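Local atomic coordinates of probable mannosyltransferase KTR4 (Saccharomyces cerevisiae, PDB entry 5A07), a protein that is probably a mannosyltransferase with a GT-A type fold, of the glycolipid 2-alpha-mannosyltransferase family, and holds guanosine-5'-diphosphate and manganese in this model. Residues 222-232 with 319-330. Numbering follows the deposited sequence.
Sequences LSKYKYVWRLE and TNFEIVDLDFLR. With MN (manganese (II) ion), chain G; GDP (guanosine-5'-diphosphate), chain F.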
ATOM      1  N   LEU B 222       2.856  -8.152 -17.273  1.00 16.55           N
ATOM      2  CA  LEU B 222       3.564  -8.164 -15.990  1.00 20.45           C
ATOM      3  C   LEU B 222       4.199  -9.531 -15.699  1.00 20.28           C
ATOM      4  O   LEU B 222       4.867  -9.706 -14.691  1.00 19.70           O
ATOM      5  CB  LEU B 222       2.581  -7.752 -14.879  1.00 21.20           C
ATOM      6  CG  LEU B 222       2.215  -6.242 -14.891  1.00 24.06           C
ATOM      7  CD1 LEU B 222       1.464  -5.957 -13.620  1.00 24.35           C
ATOM      8  CD2 LEU B 222       3.382  -5.316 -14.932  1.00 23.59           C
ATOM      9  N   SER B 223       3.969 -10.487 -16.593  1.00 20.96           N
ATOM     10  CA  SER B 223       4.448 -11.884 -16.315  1.00 23.99           C
ATOM     11  C   SER B 223       5.962 -11.844 -16.263  1.00 21.92           C
ATOM     12  O   SER B 223       6.564 -12.605 -15.596  1.00 22.02           O
ATOM     13  CB  SER B 223       3.949 -12.885 -17.398  1.00 25.60           C
ATOM     14  OG  SER B 223       4.711 -12.679 -18.612  1.00 23.71           O
ATOM     15  N   LYS B 224       6.618 -10.941 -16.993  1.00 21.96           N
ATOM     16  CA  LYS B 224       8.068 -10.906 -16.994  1.00 20.03           C
ATOM     17  C   LYS B 224       8.715 -10.122 -15.830  1.00 21.98           C
ATOM     18  O   LYS B 224       9.936  -9.940 -15.804  1.00 22.11           O
ATOM     19  CB  LYS B 224       8.544 -10.307 -18.335  1.00 22.46           C
ATOM     20  CG  LYS B 224       8.047  -8.887 -18.681  1.00 23.70           C
ATOM     21  CD  LYS B 224       8.538  -8.408 -20.063  1.00 25.52           C
ATOM     22  CE  LYS B 224       7.920  -7.088 -20.465  1.00 24.06           C
ATOM     23  NZ  LYS B 224       6.446  -7.105 -20.701  1.00 23.44           N
ATOM     24  N   TYR B 225       7.936  -9.543 -14.936  1.00 22.26           N
ATOM     25  CA  TYR B 225       8.540  -8.714 -13.855  1.00 19.40           C
ATOM     26  C   TYR B 225       8.381  -9.399 -12.489  1.00 19.80           C
ATOM     27  O   TYR B 225       7.348 -10.001 -12.228  1.00 18.62           O
ATOM     28  CB  TYR B 225       7.890  -7.348 -13.813  1.00 18.56           C
ATOM     29  CG  TYR B 225       8.075  -6.503 -15.041  1.00 15.92           C
ATOM     30  CD1 TYR B 225       9.299  -6.088 -15.425  1.00 17.89           C
ATOM     31  CD2 TYR B 225       7.019  -6.221 -15.851  1.00 18.30           C
ATOM     32  CE1 TYR B 225       9.479  -5.295 -16.543  1.00 17.97           C
ATOM     33  CE2 TYR B 225       7.158  -5.454 -16.976  1.00 18.79           C
ATOM     34  CZ  TYR B 225       8.390  -4.981 -17.313  1.00 19.56           C
ATOM     35  OH  TYR B 225       8.501  -4.226 -18.457  1.00 22.57           O
ATOM     36  N   LYS B 226       9.367  -9.148 -11.620  1.00 20.92           N
ATOM     37  CA  LYS B 226       9.317  -9.519 -10.227  1.00 19.95           C
ATOM     38  C   LYS B 226       8.804  -8.359  -9.320  1.00 20.68           C
ATOM     39  O   LYS B 226       8.157  -8.608  -8.283  1.00 20.89           O
ATOM     40  CB  LYS B 226      10.738  -9.945  -9.768  1.00 21.93           C
ATOM     41  CG  LYS B 226      10.821 -10.348  -8.294  1.00 22.06           C
ATOM     42  CD  LYS B 226      12.165 -10.934  -7.974  1.00 24.24           C
ATOM     43  CE  LYS B 226      12.392 -11.171  -6.489  1.00 26.43           C
ATOM     44  NZ  LYS B 226      11.365 -11.999  -5.843  1.00 26.10           N
ATOM     45  N   TYR B 227       9.075  -7.108  -9.735  1.00 18.72           N
ATOM     46  CA  TYR B 227       8.759  -5.934  -8.881  1.00 17.52           C
ATOM     47  C   TYR B 227       7.920  -4.951  -9.638  1.00 19.70           C
ATOM     48  O   TYR B 227       8.160  -4.763 -10.854  1.00 17.14           O
ATOM     49  CB  TYR B 227      10.014  -5.227  -8.496  1.00 17.82           C
ATOM     50  CG  TYR B 227      10.905  -5.987  -7.566  1.00 17.79           C
ATOM     51  CD1 TYR B 227      10.582  -6.125  -6.211  1.00 18.43           C
ATOM     52  CD2 TYR B 227      12.025  -6.636  -8.034  1.00 18.24           C
ATOM     53  CE1 TYR B 227      11.373  -6.829  -5.357  1.00 19.04           C
ATOM     54  CE2 TYR B 227      12.831  -7.343  -7.158  1.00 21.01           C
ATOM     55  CZ  TYR B 227      12.521  -7.428  -5.815  1.00 20.55           C
ATOM     56  OH  TYR B 227      13.328  -8.179  -4.925  1.00 23.00           O
ATOM     57  N   VAL B 228       7.032  -4.261  -8.909  1.00 18.00           N
ATOM     58  CA  VAL B 228       6.311  -3.137  -9.481  1.00 18.21           C
ATOM     59  C   VAL B 228       6.477  -1.991  -8.505  1.00 18.58           C
ATOM     60  O   VAL B 228       6.530  -2.197  -7.273  1.00 15.79           O
ATOM     61  CB  VAL B 228       4.805  -3.359  -9.775  1.00 21.86           C
ATOM     62  CG1 VAL B 228       4.539  -4.512 -10.795  1.00 20.26           C
ATOM     63  CG2 VAL B 228       4.062  -3.598  -8.543  1.00 24.96           C
ATOM     64  N   TRP B 229       6.582  -0.789  -9.060  1.00 15.45           N
ATOM     65  CA  TRP B 229       6.381   0.431  -8.345  1.00 14.19           C
ATOM     66  C   TRP B 229       5.038   0.944  -8.868  1.00 14.78           C
ATOM     67  O   TRP B 229       4.965   1.443 -10.003  1.00 15.53           O
ATOM     68  CB  TRP B 229       7.554   1.364  -8.675  1.00 15.72           C
ATOM     69  CG  TRP B 229       7.566   2.688  -7.973  1.00 15.47           C
ATOM     70  CD1 TRP B 229       6.487   3.472  -7.670  1.00 15.93           C
ATOM     71  CD2 TRP B 229       8.729   3.407  -7.554  1.00 15.89           C
ATOM     72  NE1 TRP B 229       6.912   4.649  -7.019  1.00 16.96           N
ATOM     73  CE2 TRP B 229       8.284   4.623  -6.939  1.00 17.14           C
ATOM     74  CE3 TRP B 229      10.098   3.152  -7.637  1.00 15.33           C
ATOM     75  CZ2 TRP B 229       9.179   5.555  -6.420  1.00 16.87           C
ATOM     76  CZ3 TRP B 229      10.976   4.027  -7.059  1.00 16.52           C
ATOM     77  CH2 TRP B 229      10.506   5.231  -6.446  1.00 16.27           C
ATOM     78  N   ARG B 230       4.011   0.934  -8.043  1.00 14.37           N
ATOM     79  CA  ARG B 230       2.728   1.528  -8.359  1.00 15.82           C
ATOM     80  C   ARG B 230       2.741   3.052  -8.303  1.00 16.97           C
ATOM     81  O   ARG B 230       3.073   3.628  -7.267  1.00 16.35           O
ATOM     82  CB  ARG B 230       1.654   0.999  -7.439  1.00 16.27           C
ATOM     83  CG  ARG B 230       0.258   1.580  -7.662  1.00 16.87           C
ATOM     84  CD  ARG B 230      -0.659   0.737  -6.834  1.00 18.01           C
ATOM     85  NE  ARG B 230      -1.948   1.330  -6.667  1.00 18.28           N
ATOM     86  CZ  ARG B 230      -2.907   0.765  -5.972  1.00 19.49           C
ATOM     87  NH1 ARG B 230      -2.746  -0.428  -5.421  1.00 18.52           N
ATOM     88  NH2 ARG B 230      -4.053   1.375  -5.845  1.00 21.82           N
ATOM     89  N   LEU B 231       2.288   3.673  -9.403  1.00 15.90           N
ATOM     90  CA  LEU B 231       2.185   5.108  -9.569  1.00 16.92           C
ATOM     91  C   LEU B 231       0.744   5.486  -9.909  1.00 19.10           C
ATOM     92  O   LEU B 231       0.101   4.844 -10.751  1.00 18.46           O
ATOM     93  CB  LEU B 231       3.075   5.534 -10.722  1.00 16.97           C
ATOM     94  CG  LEU B 231       3.194   7.025 -10.898  1.00 17.29           C
ATOM     95  CD1 LEU B 231       3.932   7.687  -9.737  1.00 17.46           C
ATOM     96  CD2 LEU B 231       3.954   7.260 -12.191  1.00 18.66           C
ATOM     97  N   GLU B 232       0.198   6.482  -9.214  1.00 18.00           N
ATOM     98  CA  GLU B 232      -1.155   6.962  -9.484  1.00 17.58           C
ATOM     99  C   GLU B 232      -1.102   8.407  -9.994  1.00 17.88           C
ATOM    100  O   GLU B 232      -0.091   9.096  -9.835  1.00 15.30           O
ATOM    101  CB  GLU B 232      -2.022   6.958  -8.229  1.00 17.81           C
ATOM    102  CG  GLU B 232      -2.341   5.562  -7.754  1.00 17.73           C
ATOM    103  CD  GLU B 232      -3.624   5.421  -6.957  1.00 18.83           C
ATOM    104  OE1 GLU B 232      -4.249   6.434  -6.548  1.00 18.08           O
ATOM    105  OE2 GLU B 232      -3.874   4.268  -6.554  1.00 20.34           O
ATOM    106  N   THR B 319      -1.880   2.168  -0.328  1.00 16.29           N
ATOM    107  CA  THR B 319      -1.335   1.544  -1.538  1.00 17.44           C
ATOM    108  C   THR B 319      -1.269   2.419  -2.804  1.00 16.40           C
ATOM    109  O   THR B 319      -0.769   1.963  -3.812  1.00 15.19           O
ATOM    110  CB  THR B 319      -2.149   0.273  -1.913  1.00 17.63           C
ATOM    111  OG1 THR B 319      -3.520   0.637  -2.029  1.00 17.30           O
ATOM    112  CG2 THR B 319      -1.943  -0.813  -0.804  1.00 18.51           C
ATOM    113  N   ASN B 320      -1.747   3.670  -2.794  1.00 16.47           N
ATOM    114  CA  ASN B 320      -1.524   4.479  -3.983  1.00 15.98           C
ATOM    115  C   ASN B 320      -0.060   4.554  -4.370  1.00 16.61           C
ATOM    116  O   ASN B 320       0.275   4.774  -5.519  1.00 15.75           O
ATOM    117  CB  ASN B 320      -2.212   5.836  -3.908  1.00 16.90           C
ATOM    118  CG  ASN B 320      -1.865   6.646  -2.665  1.00 16.21           C
ATOM    119  OD1 ASN B 320      -0.736   7.040  -2.472  1.00 17.69           O
ATOM    120  ND2 ASN B 320      -2.858   6.951  -1.885  1.00 18.19           N
ATOM    121  N   PHE B 321       0.817   4.471  -3.381  1.00 16.69           N
ATOM    122  CA  PHE B 321       2.250   4.175  -3.580  1.00 15.47           C
ATOM    123  C   PHE B 321       2.512   2.796  -3.013  1.00 16.12           C
ATOM    124  O   PHE B 321       2.084   2.507  -1.910  1.00 16.13           O
ATOM    125  CB  PHE B 321       3.105   5.166  -2.775  1.00 15.02           C
ATOM    126  CG  PHE B 321       4.587   4.767  -2.665  1.00 15.17           C
ATOM    127  CD1 PHE B 321       5.002   3.828  -1.731  1.00 16.81           C
ATOM    128  CD2 PHE B 321       5.502   5.264  -3.509  1.00 17.24           C
ATOM    129  CE1 PHE B 321       6.343   3.459  -1.620  1.00 17.39           C
ATOM    130  CE2 PHE B 321       6.813   4.898  -3.437  1.00 17.14           C
ATOM    131  CZ  PHE B 321       7.250   3.992  -2.504  1.00 16.40           C
ATOM    132  N   GLU B 322       3.136   1.909  -3.766  1.00 16.01           N
ATOM    133  CA  GLU B 322       3.634   0.672  -3.148  1.00 16.07           C
ATOM    134  C   GLU B 322       4.771   0.132  -4.040  1.00 16.13           C
ATOM    135  O   GLU B 322       4.741   0.314  -5.277  1.00 15.86           O
ATOM    136  CB  GLU B 322       2.527  -0.332  -2.876  1.00 17.50           C
ATOM    137  CG  GLU B 322       1.724  -0.730  -4.097  1.00 18.99           C
ATOM    138  CD  GLU B 322       0.586  -1.701  -3.838  1.00 21.66           C
ATOM    139  OE1 GLU B 322       0.452  -2.363  -2.759  1.00 19.84           O
ATOM    140  OE2 GLU B 322      -0.199  -1.849  -4.782  1.00 21.49           O
ATOM    141  N   ILE B 323       5.819  -0.432  -3.419  1.00 15.38           N
ATOM    142  CA  ILE B 323       6.870  -1.179  -4.143  1.00 15.91           C
ATOM    143  C   ILE B 323       6.563  -2.631  -3.726  1.00 16.94           C
ATOM    144  O   ILE B 323       6.537  -2.932  -2.532  1.00 15.71           O
ATOM    145  CB  ILE B 323       8.245  -0.842  -3.649  1.00 17.80           C
ATOM    146  CG1 ILE B 323       8.550   0.657  -3.607  1.00 18.42           C
ATOM    147  CG2 ILE B 323       9.270  -1.507  -4.515  1.00 18.98           C
ATOM    148  CD1 ILE B 323       8.402   1.327  -4.876  1.00 19.85           C
ATOM    149  N   VAL B 324       6.351  -3.512  -4.667  1.00 16.52           N
ATOM    150  CA  VAL B 324       5.899  -4.851  -4.291  0.60 18.80           C
ATOM    151  C   VAL B 324       6.640  -5.938  -5.075  1.00 19.94           C
ATOM    152  O   VAL B 324       6.894  -5.837  -6.287  1.00 19.62           O
ATOM    153  CB  VAL B 324       4.358  -4.999  -4.291  0.60 21.93           C
ATOM    154  CG1 VAL B 324       3.768  -4.583  -5.580  0.60 22.84           C
ATOM    155  CG2 VAL B 324       3.969  -6.432  -3.922  0.60 21.47           C
ATOM    156  N   ASP B 325       7.038  -6.953  -4.322  1.00 18.49           N
ATOM    157  CA  ASP B 325       7.646  -8.160  -4.826  1.00 20.26           C
ATOM    158  C   ASP B 325       6.489  -9.063  -5.237  1.00 21.60           C
ATOM    159  O   ASP B 325       5.771  -9.624  -4.414  1.00 19.49           O
ATOM    160  CB  ASP B 325       8.539  -8.793  -3.745  1.00 22.74           C
ATOM    161  CG  ASP B 325       9.302 -10.067  -4.209  1.00 24.56           C
ATOM    162  OD1 ASP B 325       8.885 -10.664  -5.242  1.00 26.05           O
ATOM    163  OD2 ASP B 325      10.333 -10.419  -3.554  1.00 23.83           O
ATOM    164  N   LEU B 326       6.283  -9.177  -6.550  1.00 20.20           N
ATOM    165  CA  LEU B 326       5.151  -9.942  -7.038  1.00 21.38           C
ATOM    166  C   LEU B 326       5.206 -11.445  -6.702  1.00 22.37           C
ATOM    167  O   LEU B 326       4.148 -12.082  -6.724  1.00 22.97           O
ATOM    168  CB  LEU B 326       4.970  -9.798  -8.553  1.00 21.66           C
ATOM    169  CG  LEU B 326       4.750  -8.378  -9.098  1.00 19.92           C
ATOM    170  CD1 LEU B 326       4.483  -8.394 -10.589  1.00 20.59           C
ATOM    171  CD2 LEU B 326       3.605  -7.725  -8.390  1.00 20.16           C
ATOM    172  N   ASP B 327       6.368 -11.959  -6.370  1.00 23.23           N
ATOM    173  CA  ASP B 327       6.475 -13.356  -5.864  1.00 29.16           C
ATOM    174  C   ASP B 327       5.601 -13.548  -4.617  1.00 31.32           C
ATOM    175  O   ASP B 327       5.073 -14.618  -4.420  1.00 27.70           O
ATOM    176  CB  ASP B 327       7.882 -13.682  -5.435  1.00 28.55           C
ATOM    177  CG  ASP B 327       8.857 -13.855  -6.589  1.00 36.14           C
ATOM    178  OD1 ASP B 327       8.508 -13.723  -7.739  1.00 39.13           O
ATOM    179  OD2 ASP B 327      10.027 -14.223  -6.319  1.00 43.00           O
ATOM    180  N   PHE B 328       5.445 -12.518  -3.756  1.00 24.27           N
ATOM    181  CA  PHE B 328       4.547 -12.678  -2.656  1.00 21.97           C
ATOM    182  C   PHE B 328       3.076 -12.811  -3.096  1.00 23.76           C
ATOM    183  O   PHE B 328       2.340 -13.668  -2.631  1.00 22.20           O
ATOM    184  CB  PHE B 328       4.748 -11.559  -1.583  1.00 20.30           C
ATOM    185  CG  PHE B 328       3.780 -11.646  -0.488  1.00 22.47           C
ATOM    186  CD1 PHE B 328       3.835 -12.692   0.447  1.00 23.76           C
ATOM    187  CD2 PHE B 328       2.742 -10.734  -0.386  1.00 24.66           C
ATOM    188  CE1 PHE B 328       2.890 -12.798   1.461  1.00 20.07           C
ATOM    189  CE2 PHE B 328       1.810 -10.836   0.634  1.00 25.15           C
ATOM    190  CZ  PHE B 328       1.894 -11.876   1.582  1.00 22.91           C
ATOM    191  N   LEU B 329       2.648 -11.949  -4.017  1.00 20.44           N
ATOM    192  CA  LEU B 329       1.263 -11.954  -4.455  1.00 21.19           C
ATOM    193  C   LEU B 329       0.948 -13.264  -5.220  1.00 21.34           C
ATOM    194  O   LEU B 329      -0.192 -13.679  -5.285  1.00 18.43           O
ATOM    195  CB  LEU B 329       0.997 -10.781  -5.383  1.00 21.72           C
ATOM    196  CG  LEU B 329       1.259  -9.369  -4.800  1.00 22.54           C
ATOM    197  CD1 LEU B 329       0.719  -8.289  -5.682  1.00 23.77           C
ATOM    198  CD2 LEU B 329       0.708  -9.235  -3.424  1.00 21.75           C
ATOM    199  N   ARG B 330       1.953 -13.780  -5.897  1.00 17.63           N
ATOM    200  CA  ARG B 330       1.808 -15.011  -6.668  1.00 21.44           C
ATOM    201  C   ARG B 330       1.875 -16.297  -5.802  1.00 24.40           C
ATOM    202  O   ARG B 330       1.668 -17.381  -6.334  1.00 26.43           O
ATOM    203  CB  ARG B 330       2.858 -15.034  -7.744  1.00 21.38           C
ATOM    204  CG  ARG B 330       2.582 -13.999  -8.835  1.00 22.59           C
ATOM    205  CD  ARG B 330       3.803 -13.822  -9.744  1.00 23.51           C
ATOM    206  NE  ARG B 330       3.405 -12.876 -10.804  1.00 22.66           N
ATOM    207  CZ  ARG B 330       4.246 -12.181 -11.549  1.00 19.57           C
ATOM    208  NH1 ARG B 330       5.504 -12.219 -11.323  1.00 20.85           N
ATOM    209  NH2 ARG B 330       3.787 -11.360 -12.461  1.00 23.49           N
TER
HETATM  210 MN    MN G 501      -5.641   8.093  -6.342  1.00 23.60          MN
HETATM  211  PB  GDP F 500      -8.354   6.709  -4.826  1.00 27.33           P
HETATM  212  O1B GDP F 500      -9.203   7.909  -4.634  1.00 30.18           O
HETATM  213  O2B GDP F 500      -8.660   5.528  -4.103  1.00 28.25           O
HETATM  214  O3B GDP F 500      -6.915   7.054  -4.906  1.00 25.14           O
HETATM  215  O3A GDP F 500      -8.880   6.222  -6.282  1.00 30.82           O
HETATM  216  PA  GDP F 500      -8.390   6.550  -7.754  1.00 25.03           P
HETATM  217  O1A GDP F 500      -9.460   7.038  -8.632  1.00 24.59           O
HETATM  218  O2A GDP F 500      -7.130   7.304  -7.869  1.00 20.30           O
HETATM  219  O5' GDP F 500      -8.111   5.085  -8.271  1.00 20.94           O
HETATM  220  C5' GDP F 500      -6.974   4.248  -8.025  1.00 23.38           C
HETATM  221  C4' GDP F 500      -6.148   3.976  -9.271  1.00 23.06           C
HETATM  222  O4' GDP F 500      -6.971   3.230 -10.177  1.00 22.81           O
HETATM  223  C3' GDP F 500      -5.675   5.218 -10.008  1.00 20.10           C
HETATM  224  O3' GDP F 500      -4.424   4.912 -10.672  1.00 19.28           O
HETATM  225  C2' GDP F 500      -6.811   5.460 -11.015  1.00 21.51           C
HETATM  226  O2' GDP F 500      -6.354   6.117 -12.189  1.00 18.73           O
HETATM  227  C1' GDP F 500      -7.182   4.056 -11.338  1.00 21.88           C
HETATM  228  N9  GDP F 500      -8.611   3.870 -11.686  1.00 24.90           N
HETATM  229  C8  GDP F 500      -9.711   4.071 -10.916  1.00 25.97           C
HETATM  230  N7  GDP F 500     -10.848   3.702 -11.634  1.00 25.71           N
HETATM  231  C5  GDP F 500     -10.418   3.250 -12.852  1.00 23.84           C
HETATM  232  C6  GDP F 500     -11.095   2.711 -14.047  1.00 23.27           C
HETATM  233  O6  GDP F 500     -12.362   2.638 -13.946  1.00 25.31           O
HETATM  234  N1  GDP F 500     -10.334   2.378 -15.099  1.00 23.38           N
HETATM  235  C2  GDP F 500      -8.958   2.544 -15.107  1.00 21.74           C
HETATM  236  N2  GDP F 500      -8.266   2.201 -16.188  1.00 21.88           N
HETATM  237  N3  GDP F 500      -8.285   3.044 -14.025  1.00 18.74           N
HETATM  238  C4  GDP F 500      -8.956   3.340 -12.896  1.00 21.22           C
HETATM  239  O   HOH W   1      12.170  -9.002  -2.721  1.00 18.19           O
HETATM  240  O   HOH W   2       1.572   6.830  -6.566  1.00 17.80           O
HETATM  241  O   HOH W   3      -7.091   9.960  -6.155  1.00 23.26           O
HETATM  242  O   HOH W   4      -4.670   9.420  -8.079  1.00 17.31           O
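Val228 and Val324 exchange two backbone hydrogen bonds at the middle of an antiparallel pair, strand 227-230 with strand 322-325. The tight part is the face carrying Trp229 and Ile323. Ile323 CD1 lies over the indole, 3.4 Å from Trp229 CD2, a CH-pi contact. Phe321 also meets the indole, obliquely, its plane 77° from the five-membered ring. On the other face Arg230 runs out extended, CG anti to the backbone N (chi1 179°). Its guanidinium spans two carboxylates: NH1 is 3.0 Å from Glu322 OE2, above that carboxylate's plane, and NH2 is 3.0 Å from Glu232 OE2, nearly along the C-O bond. The NH2 bond to OE2 probably steadies Glu232, whose OE1 binds manganese at 2.2 Å beside guanosine-5'-diphosphate; His381 is another ligand of the metal. Asp354 is a further partner of Arg230 NH1, and Thr319 O sits over one guanidinium face. Tyr256 OH bonds Glu322 OE1.

The end at Lys226 is nearer solvent, and polar contacts hold it. Lys226 NZ bridges Asp325 OD1 (2.9 Å) and the exposed Asp327 (OD2, 2.6 Å). Asp325 OD1 also takes the N-H of Asp327 from the other side of its plane, as N-cap of the short, weakly bonded helix 326-329. Arg330, just after that helix, reaches the turn 222-225: NH2 gives a bond to Leu222 O and NH1 one to Tyr225 O.

Strand 227-230 pairs on its other edge with strand 105-110, in parallel, and strand 322-325 pairs with strand 256-262. Helix 245-251 packs on Tyr227 and Trp229, while helix 354-365 meets Arg230 and Thr319.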